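Local coordinates for protein alternansucrase (PDB 6HVG) that belongs to glycoside hydrolase family 70 and joins a calcium-binding catalytic region built around a (beta/alpha)8 barrel to repeats of the choline- and cell-wall-binding type, at residues D611-D616 against D1137-I1142; V1044-F1049 against L1077-F1082; T1069-F1074 against H1146-Q1151. All blocks are in the same frame, centred on the assembly; numbering follows the deposited sequence.

Contact 1 (D611-D616 against D1137-I1142); sequences DNANFD and DLRNAI
I1142 reaches F615 with its longer branch, placing CD1 over the middle of the aromatic ring, 3.7 Å from the ring centroid of F615 and 10° off the normal, a CH-pi contact. An extended chi2 (169°) carries CD1 out to this position, while the other branch, CG2, presses on the loop backbone, 3.5 Å from C of A613. L1138 adds its CD1 obliquely, 4.0 Å from CZ of F615. CB of A613 settles against the helix itself, 3.6 Å from CB and 3.5 Å from O of R1139. These buried, apolar meetings are the close part of the contact, and no hydrogen bond joins the two segments. Toward solvent the fit is looser: the exposed side chain of N612 comes no nearer than 6.7 Å to any atom of 1137-1142, although its backbone O is bonded to H1146. The polar ends here look elsewhere. R1139 leads its guanidinium away to a salt bridge with D1135, and the amide of N614 turns to S605. F615 also touches A1152 and A1154 of strand 1151-1156. The contact places the loop leading into barrel strand 617-620 against helix 1135-1147, one of the helices outside the (beta/alpha)8 barrel.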
loop_
_atom_site.group_PDB
_atom_site.type_symbol
_atom_site.label_atom_id
_atom_site.label_comp_id
_atom_site.label_asym_id
_atom_site.label_seq_id
_atom_site.Cartn_x
_atom_site.Cartn_y
_atom_site.Cartn_z
ATOM N N ASP A 611 23.326 -33.578 9.734
ATOM C CA ASP A 611 22.406 -33.332 10.856
ATOM C C ASP A 611 22.724 -32.087 11.699
ATOM O O ASP A 611 21.946 -31.745 12.605
ATOM C CB ASP A 611 22.332 -34.566 11.761
ATOM C CG ASP A 611 21.560 -35.720 11.126
ATOM O OD1 ASP A 611 21.122 -35.613 9.955
ATOM O OD2 ASP A 611 21.394 -36.743 11.823
ATOM N N ASN A 612 23.834 -31.409 11.398
ATOM C CA ASN A 612 24.140 -30.135 12.039
ATOM C C ASN A 612 23.875 -28.899 11.189
ATOM O O ASN A 612 24.195 -27.782 11.586
ATOM C CB ASN A 612 25.590 -30.138 12.504
ATOM C CG ASN A 612 25.748 -30.743 13.879
ATOM O OD1 ASN A 612 26.128 -31.915 14.012
ATOM N ND2 ASN A 612 25.456 -29.943 14.923
ATOM N N ALA A 613 23.275 -29.090 10.026
ATOM C CA ALA A 613 22.966 -27.978 9.143
ATOM C C ALA A 613 21.454 -27.741 9.045
ATOM O O ALA A 613 20.952 -27.388 7.981
ATOM C CB ALA A 613 23.587 -28.244 7.778
ATOM N N ASN A 614 20.739 -27.932 10.155
ATOM C CA ASN A 614 19.272 -27.832 10.190
ATOM C C ASN A 614 18.767 -26.606 10.936
ATOM O O ASN A 614 19.309 -26.240 11.959
ATOM C CB ASN A 614 18.667 -29.062 10.872
ATOM C CG ASN A 614 18.754 -30.312 10.026
ATOM O OD1 ASN A 614 19.014 -30.254 8.829
ATOM N ND2 ASN A 614 18.519 -31.451 10.641
ATOM N N PHE A 615 17.724 -25.960 10.432
ATOM C CA PHE A 615 17.128 -24.808 11.125
ATOM C C PHE A 615 16.543 -25.287 12.458
ATOM O O PHE A 615 16.093 -26.421 12.559
ATOM C CB PHE A 615 16.024 -24.156 10.262
ATOM C CG PHE A 615 16.534 -23.292 9.123
ATOM C CD1 PHE A 615 17.022 -22.005 9.361
ATOM C CD2 PHE A 615 16.468 -23.733 7.820
ATOM C CE1 PHE A 615 17.464 -21.206 8.329
ATOM C CE2 PHE A 615 16.897 -22.937 6.779
ATOM C CZ PHE A 615 17.404 -21.670 7.035
ATOM N N ASP A 616 16.527 -24.417 13.459
ATOM C CA ASP A 616 16.060 -24.793 14.810
ATOM C C ASP A 616 14.695 -24.253 15.161
ATOM O O ASP A 616 13.974 -24.868 15.930
ATOM C CB ASP A 616 17.032 -24.294 15.886
ATOM C CG ASP A 616 18.460 -24.728 15.621
ATOM O OD1 ASP A 616 18.815 -25.896 15.922
ATOM O OD2 ASP A 616 19.194 -23.902 15.062
ATOM N N ASP A 1137 26.365 -22.980 0.950
ATOM C CA ASP A 1137 26.692 -21.801 1.747
ATOM C C ASP A 1137 25.759 -21.677 2.953
ATOM O O ASP A 1137 26.194 -21.291 4.043
ATOM C CB ASP A 1137 26.624 -20.525 0.909
ATOM C CG ASP A 1137 27.739 -20.423 -0.106
ATOM O OD1 ASP A 1137 28.856 -20.913 0.167
ATOM O OD2 ASP A 1137 27.506 -19.819 -1.176
ATOM N N LEU A 1138 24.484 -22.012 2.746
ATOM C CA LEU A 1138 23.478 -21.952 3.806
ATOM C C LEU A 1138 23.722 -23.027 4.873
ATOM O O LEU A 1138 23.692 -22.744 6.071
ATOM C CB LEU A 1138 22.076 -22.096 3.209
ATOM C CG LEU A 1138 20.899 -22.193 4.182
ATOM C CD1 LEU A 1138 20.816 -21.004 5.126
ATOM C CD2 LEU A 1138 19.617 -22.334 3.384
ATOM N N ARG A 1139 23.965 -24.255 4.432
ATOM C CA ARG A 1139 24.262 -25.341 5.361
ATOM C C ARG A 1139 25.534 -25.050 6.168
ATOM O O ARG A 1139 25.595 -25.351 7.353
ATOM C CB ARG A 1139 24.356 -26.678 4.619
ATOM C CG ARG A 1139 23.003 -27.175 4.100
ATOM C CD ARG A 1139 23.042 -28.637 3.674
ATOM N NE ARG A 1139 23.961 -28.835 2.550
ATOM C CZ ARG A 1139 23.656 -28.666 1.266
ATOM N NH1 ARG A 1139 22.442 -28.306 0.887
ATOM N NH2 ARG A 1139 24.581 -28.850 0.351
ATOM N N ASN A 1140 26.532 -24.444 5.538
ATOM C CA ASN A 1140 27.754 -24.051 6.241
ATOM C C ASN A 1140 27.484 -22.924 7.237
ATOM O O ASN A 1140 28.034 -22.897 8.333
ATOM C CB ASN A 1140 28.866 -23.614 5.255
ATOM C CG ASN A 1140 29.386 -24.760 4.400
ATOM O OD1 ASN A 1140 29.023 -25.927 4.593
ATOM N ND2 ASN A 1140 30.207 -24.425 3.421
ATOM N N ALA A 1141 26.642 -21.981 6.841
ATOM C CA ALA A 1141 26.283 -20.876 7.712
ATOM C C ALA A 1141 25.552 -21.386 8.947
ATOM O O ALA A 1141 25.799 -20.922 10.050
ATOM C CB ALA A 1141 25.418 -19.885 6.957
ATOM N N ILE A 1142 24.641 -22.326 8.756
ATOM C CA ILE A 1142 23.845 -22.868 9.845
ATOM C C ILE A 1142 24.716 -23.690 10.798
ATOM O O ILE A 1142 24.593 -23.566 12.017
ATOM C CB ILE A 1142 22.659 -23.709 9.294
ATOM C CG1 ILE A 1142 21.588 -22.777 8.752
ATOM C CG2 ILE A 1142 22.042 -24.605 10.364
ATOM C CD1 ILE A 1142 20.504 -23.472 7.950
#

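Contact 2 (V1044-F1049 against L1077-F1082); sequences VIYEGF and LGITSF
CG of Y1046 lies anti to its backbone N (chi1 179°), as does CG of F1082 (chi1 -158°), starting both side chains off in the same direction; they lie side by side on adjacent parallel strands. The edge of Y1046 is offset over the face of F1082, with CD2 of Y1046 3.4 Å from CE2 of F1082 and the planes inclined at 66°. CB of Y1046 meets CG1 of I1079 at 3.4 Å. The backbones pair as parallel strands: N of Y1046 donates to O of S1081 over 3.0 Å. At the strand entry O of V1044 takes two donors, N of T1080 at 3.0 Å and, weakly, N of S1081 at 3.3 Å. The side chain of T1080 returns the grip, its OG1 accepting from N of V1044 at 3.2 Å while also bonded to N1043. I1045 and S1081 project to the other face of the sheet, where both touch I1153. Helix 1063-1075 links the strands in a beta-alpha-beta crossover and ends in a Schellman motif at G1078; its F1074 stacks on Y1046 and meets F1082 edge-to-face. Strand 821-825 flanks 1045-1047, and strand 1151-1156 flanks 1081-1083.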
loop_
_atom_site.group_PDB
_atom_site.type_symbol
_atom_site.label_atom_id
_atom_site.label_comp_id
_atom_site.label_asym_id
_atom_site.label_seq_id
_atom_site.Cartn_x
_atom_site.Cartn_y
_atom_site.Cartn_z
ATOM N N VAL A 1044 18.746 -13.626 23.021
ATOM C CA VAL A 1044 18.709 -12.462 22.137
ATOM C C VAL A 1044 18.648 -12.967 20.700
ATOM O O VAL A 1044 19.477 -13.796 20.291
ATOM C CB VAL A 1044 19.959 -11.597 22.289
ATOM C CG1 VAL A 1044 19.887 -10.421 21.333
ATOM C CG2 VAL A 1044 20.110 -11.124 23.717
ATOM N N ILE A 1045 17.684 -12.464 19.937
ATOM C CA ILE A 1045 17.580 -12.800 18.520
ATOM C C ILE A 1045 18.246 -11.716 17.706
ATOM O O ILE A 1045 18.108 -10.542 18.017
ATOM C CB ILE A 1045 16.120 -12.900 18.062
ATOM C CG1 ILE A 1045 15.359 -13.912 18.911
ATOM C CG2 ILE A 1045 16.047 -13.327 16.609
ATOM C CD1 ILE A 1045 13.870 -13.844 18.735
ATOM N N TYR A 1046 18.968 -12.106 16.678
ATOM C CA TYR A 1046 19.555 -11.151 15.772
ATOM C C TYR A 1046 18.888 -11.345 14.440
ATOM O O TYR A 1046 18.975 -12.424 13.844
ATOM C CB TYR A 1046 21.046 -11.387 15.653
ATOM C CG TYR A 1046 21.789 -10.481 14.712
ATOM C CD1 TYR A 1046 21.947 -9.138 14.993
ATOM C CD2 TYR A 1046 22.367 -10.975 13.560
ATOM C CE1 TYR A 1046 22.650 -8.302 14.144
ATOM C CE2 TYR A 1046 23.081 -10.149 12.710
ATOM C CZ TYR A 1046 23.214 -8.812 13.004
ATOM O OH TYR A 1046 23.922 -8.004 12.150
ATOM N N GLU A 1047 18.191 -10.307 13.993
ATOM C CA GLU A 1047 17.587 -10.316 12.678
ATOM C C GLU A 1047 18.656 -9.830 11.746
ATOM O O GLU A 1047 18.920 -8.622 11.679
ATOM C CB GLU A 1047 16.425 -9.366 12.693
ATOM C CG GLU A 1047 15.631 -9.368 11.408
ATOM C CD GLU A 1047 14.646 -8.220 11.376
ATOM O OE1 GLU A 1047 14.928 -7.199 12.023
ATOM O OE2 GLU A 1047 13.592 -8.343 10.734
ATOM N N GLY A 1048 19.289 -10.757 11.034
ATOM C CA GLY A 1048 20.582 -10.480 10.383
ATOM C C GLY A 1048 20.557 -10.317 8.865
ATOM O O GLY A 1048 21.242 -11.036 8.173
ATOM N N PHE A 1049 19.727 -9.419 8.360
ATOM C CA PHE A 1049 19.677 -9.129 6.967
ATOM C C PHE A 1049 18.899 -7.869 6.842
ATOM O O PHE A 1049 18.206 -7.457 7.755
ATOM C CB PHE A 1049 18.983 -10.249 6.187
ATOM C CG PHE A 1049 17.515 -10.343 6.436
ATOM C CD1 PHE A 1049 17.025 -10.982 7.566
ATOM C CD2 PHE A 1049 16.609 -9.803 5.517
ATOM C CE1 PHE A 1049 15.670 -11.059 7.803
ATOM C CE2 PHE A 1049 15.271 -9.913 5.735
ATOM C CZ PHE A 1049 14.787 -10.533 6.880
ATOM N N LEU A 1077 28.375 -11.193 21.495
ATOM C CA LEU A 1077 27.293 -10.221 21.723
ATOM C C LEU A 1077 26.061 -10.825 22.383
ATOM O O LEU A 1077 25.104 -10.122 22.689
ATOM C CB LEU A 1077 26.892 -9.541 20.419
ATOM C CG LEU A 1077 27.965 -8.629 19.784
ATOM C CD1 LEU A 1077 27.513 -8.169 18.399
ATOM C CD2 LEU A 1077 28.296 -7.432 20.673
ATOM N N GLY A 1078 26.085 -12.125 22.626
ATOM C CA GLY A 1078 25.019 -12.785 23.367
ATOM C C GLY A 1078 23.836 -13.209 22.505
ATOM O O GLY A 1078 22.766 -13.473 23.033
ATOM N N ILE A 1079 24.035 -13.302 21.193
ATOM C CA ILE A 1079 22.987 -13.785 20.328
ATOM C C ILE A 1079 22.870 -15.261 20.604
ATOM O O ILE A 1079 23.864 -15.968 20.540
ATOM C CB ILE A 1079 23.288 -13.574 18.827
ATOM C CG1 ILE A 1079 22.993 -12.148 18.376
ATOM C CG2 ILE A 1079 22.372 -14.449 17.970
ATOM C CD1 ILE A 1079 23.576 -11.053 19.216
ATOM N N THR A 1080 21.665 -15.711 20.936
ATOM C CA THR A 1080 21.392 -17.127 21.091
ATOM C C THR A 1080 20.607 -17.708 19.914
ATOM O O THR A 1080 20.600 -18.917 19.752
ATOM C CB THR A 1080 20.619 -17.399 22.382
ATOM O OG1 THR A 1080 19.389 -16.671 22.371
ATOM C CG2 THR A 1080 21.463 -17.013 23.578
ATOM N N SER A 1081 19.951 -16.855 19.113
ATOM C CA SER A 1081 19.332 -17.267 17.836
ATOM C C SER A 1081 19.534 -16.262 16.699
ATOM O O SER A 1081 19.367 -15.067 16.878
ATOM C CB SER A 1081 17.848 -17.520 18.014
ATOM O OG SER A 1081 17.339 -18.200 16.876
ATOM N N PHE A 1082 19.891 -16.769 15.527
ATOM C CA PHE A 1082 20.178 -15.956 14.358
ATOM C C PHE A 1082 19.015 -16.059 13.384
ATOM O O PHE A 1082 18.751 -17.126 12.822
ATOM C CB PHE A 1082 21.445 -16.437 13.675
ATOM C CG PHE A 1082 22.106 -15.385 12.808
ATOM C CD1 PHE A 1082 21.588 -15.065 11.562
ATOM C CD2 PHE A 1082 23.248 -14.729 13.237
ATOM C CE1 PHE A 1082 22.194 -14.109 10.781
ATOM C CE2 PHE A 1082 23.862 -13.778 12.455
ATOM C CZ PHE A 1082 23.340 -13.469 11.227
#

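Contact 3 (T1069-F1074 against H1146-Q1151); sequences TKANLF and HKNGMQ
N1072 and N1148 bring the backbones to 6.4 Å, CA to CA, where helix 1063-1075, kinked at 1072-1073, passes the C-terminal end of helix 1135-1147, which G1149 closes in a Schellman motif through its positive phi of 64°. From the turn beyond this end, M1150 reaches back to the first helix. Its chain runs straight as far as SD and then bends at chi3 (-80°), which turns the methyl CE toward the helix. SD lies 3.6 Å from CB of F1074, and CE is 3.8 Å from that same CB of F1074 and 4.3 Å from CB of A1071. The sulphur thus meets the root of the phenylalanine, whose ring leads off toward Y1046 and F1082. CE also comes up beside O of A1071, a carbonyl already engaged by N of F1074 within the helix. N1148 lies against the same turn: its ND2 is 3.6 Å from CB of A1071, and its OD1 lies near N of N1072 at an angle too poor for a hydrogen bond. ND2 donates to O of A1144, in the last turn of helix 1135-1147. N1072 likewise keeps its amide at home, ND2 donating to O of T1069 over 3.0 Å, with a chi1 of 39° folding CG back over the backbone. With ND2 of each asparagine bonded to a carbonyl on its own side and no hydrogen bond crossing between the segments, helix 1063-1075 meets the end of helix 1135-1147 and the turn after it through van der Waals contact, chiefly of the methionine thioether with CB of F1074 and of CB of A1071 with the N1148 amide.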
loop_
_atom_site.group_PDB
_atom_site.type_symbol
_atom_site.label_atom_id
_atom_site.label_comp_id
_atom_site.label_asym_id
_atom_site.label_seq_id
_atom_site.Cartn_x
_atom_site.Cartn_y
_atom_site.Cartn_z
ATOM N N THR A 1069 32.154 -17.109 8.479
ATOM C CA THR A 1069 33.424 -16.583 8.985
ATOM C C THR A 1069 33.220 -15.766 10.277
ATOM O O THR A 1069 34.066 -15.807 11.160
ATOM C CB THR A 1069 34.210 -15.749 7.934
ATOM O OG1 THR A 1069 33.537 -14.510 7.687
ATOM C CG2 THR A 1069 34.369 -16.511 6.606
ATOM N N LYS A 1070 32.088 -15.073 10.397
ATOM C CA LYS A 1070 31.827 -14.140 11.515
ATOM C C LYS A 1070 30.959 -14.672 12.691
ATOM O O LYS A 1070 30.628 -13.916 13.602
ATOM C CB LYS A 1070 31.168 -12.860 10.965
ATOM C CG LYS A 1070 32.087 -11.665 10.801
ATOM C CD LYS A 1070 32.971 -11.734 9.573
ATOM C CE LYS A 1070 33.732 -10.415 9.401
ATOM N NZ LYS A 1070 34.567 -10.043 10.603
ATOM N N ALA A 1071 30.604 -15.949 12.687
ATOM C CA ALA A 1071 29.759 -16.512 13.744
ATOM C C ALA A 1071 30.237 -16.159 15.155
ATOM O O ALA A 1071 29.453 -15.736 15.980
ATOM C CB ALA A 1071 29.667 -18.025 13.588
ATOM N N ASN A 1072 31.527 -16.372 15.421
ATOM C CA ASN A 1072 32.224 -15.887 16.633
ATOM C C ASN A 1072 31.719 -14.550 17.175
ATOM O O ASN A 1072 31.328 -14.465 18.342
ATOM C CB ASN A 1072 33.765 -15.807 16.400
ATOM C CG ASN A 1072 34.159 -15.306 14.971
ATOM O OD1 ASN A 1072 34.150 -14.094 14.672
ATOM N ND2 ASN A 1072 34.527 -16.251 14.098
ATOM N N LEU A 1073 31.722 -13.515 16.331
ATOM C CA LEU A 1073 31.376 -12.146 16.749
ATOM C C LEU A 1073 30.020 -12.044 17.453
ATOM O O LEU A 1073 29.860 -11.258 18.391
ATOM C CB LEU A 1073 31.411 -11.201 15.539
ATOM C CG LEU A 1073 31.027 -9.726 15.777
ATOM C CD1 LEU A 1073 31.876 -9.070 16.866
ATOM C CD2 LEU A 1073 31.134 -8.941 14.485
ATOM N N PHE A 1074 29.064 -12.849 16.999
ATOM C CA PHE A 1074 27.713 -12.883 17.555
ATOM C C PHE A 1074 27.572 -13.694 18.831
ATOM O O PHE A 1074 26.702 -13.416 19.649
ATOM C CB PHE A 1074 26.745 -13.422 16.499
ATOM C CG PHE A 1074 26.791 -12.647 15.213
ATOM C CD1 PHE A 1074 26.517 -11.278 15.207
ATOM C CD2 PHE A 1074 27.172 -13.260 14.036
ATOM C CE1 PHE A 1074 26.621 -10.554 14.060
ATOM C CE2 PHE A 1074 27.256 -12.540 12.876
ATOM C CZ PHE A 1074 26.986 -11.188 12.901
ATOM N N HIS A 1146 25.737 -23.259 14.903
ATOM C CA HIS A 1146 25.671 -24.307 15.927
ATOM C C HIS A 1146 27.020 -24.546 16.618
ATOM O O HIS A 1146 27.071 -24.685 17.830
ATOM C CB HIS A 1146 25.145 -25.616 15.335
ATOM C CG HIS A 1146 23.729 -25.529 14.856
ATOM N ND1 HIS A 1146 23.233 -26.337 13.856
ATOM C CD2 HIS A 1146 22.713 -24.712 15.225
ATOM C CE1 HIS A 1146 21.963 -26.037 13.651
ATOM N NE2 HIS A 1146 21.626 -25.051 14.464
ATOM N N LYS A 1147 28.100 -24.578 15.854
ATOM C CA LYS A 1147 29.446 -24.594 16.427
ATOM C C LYS A 1147 29.687 -23.425 17.421
ATOM O O LYS A 1147 30.493 -23.563 18.337
ATOM C CB LYS A 1147 30.511 -24.589 15.318
ATOM C CG LYS A 1147 30.777 -25.952 14.686
ATOM C CD LYS A 1147 31.921 -26.664 15.429
ATOM C CE LYS A 1147 32.271 -28.050 14.871
ATOM N NZ LYS A 1147 31.391 -29.130 15.402
ATOM N N ASN A 1148 29.000 -22.297 17.241
ATOM C CA ASN A 1148 29.064 -21.179 18.191
ATOM C C ASN A 1148 27.815 -21.038 19.073
ATOM O O ASN A 1148 27.548 -19.950 19.620
ATOM C CB ASN A 1148 29.318 -19.867 17.464
ATOM C CG ASN A 1148 30.666 -19.823 16.793
ATOM O OD1 ASN A 1148 31.560 -19.078 17.209
ATOM N ND2 ASN A 1148 30.821 -20.614 15.747
ATOM N N GLY A 1149 27.080 -22.140 19.237
ATOM C CA GLY A 1149 25.984 -22.232 20.205
ATOM C C GLY A 1149 24.820 -21.311 19.939
ATOM O O GLY A 1149 24.109 -20.918 20.849
ATOM N N MET A 1150 24.613 -20.978 18.675
ATOM C CA MET A 1150 23.469 -20.171 18.252
ATOM C C MET A 1150 22.524 -21.005 17.408
ATOM O O MET A 1150 22.948 -21.906 16.693
ATOM C CB MET A 1150 23.930 -18.992 17.416
ATOM C CG MET A 1150 24.592 -17.899 18.224
ATOM S SD MET A 1150 25.124 -16.527 17.201
ATOM C CE MET A 1150 26.650 -17.193 16.558
ATOM N N GLN A 1151 21.241 -20.691 17.509
ATOM C CA GLN A 1151 20.213 -21.308 16.692
ATOM C C GLN A 1151 20.014 -20.574 15.376
ATOM O O GLN A 1151 20.369 -19.424 15.248
ATOM C CB GLN A 1151 18.887 -21.312 17.439
ATOM C CG GLN A 1151 18.823 -22.163 18.689
ATOM C CD GLN A 1151 17.497 -21.997 19.388
ATOM O OE1 GLN A 1151 16.456 -21.779 18.744
ATOM N NE2 GLN A 1151 17.512 -22.102 20.704
#

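Overall arrangement
From the N terminus, the chain first passes 611-616, leading into strand 617-620, and contact 1 closes a loop of some five hundred residues when helix 1135-1147 arrives. Contact 2 falls entirely within that span, its short loop running from strand 1045-1047 through helix 1063-1075 to strand 1081-1083. Contact 3 starts on that helix and ends at the last turn of helix 1135-1147 and the turn after it, so it crosses both others. H1146 joins contacts 1 and 3, bonding to O of N612 and OD2 of D616, and Q1151 joins contacts 2 and 3 through backbone bonds to T1080 and F1082. Together they tie neighbouring barrel strands to the helices outside them.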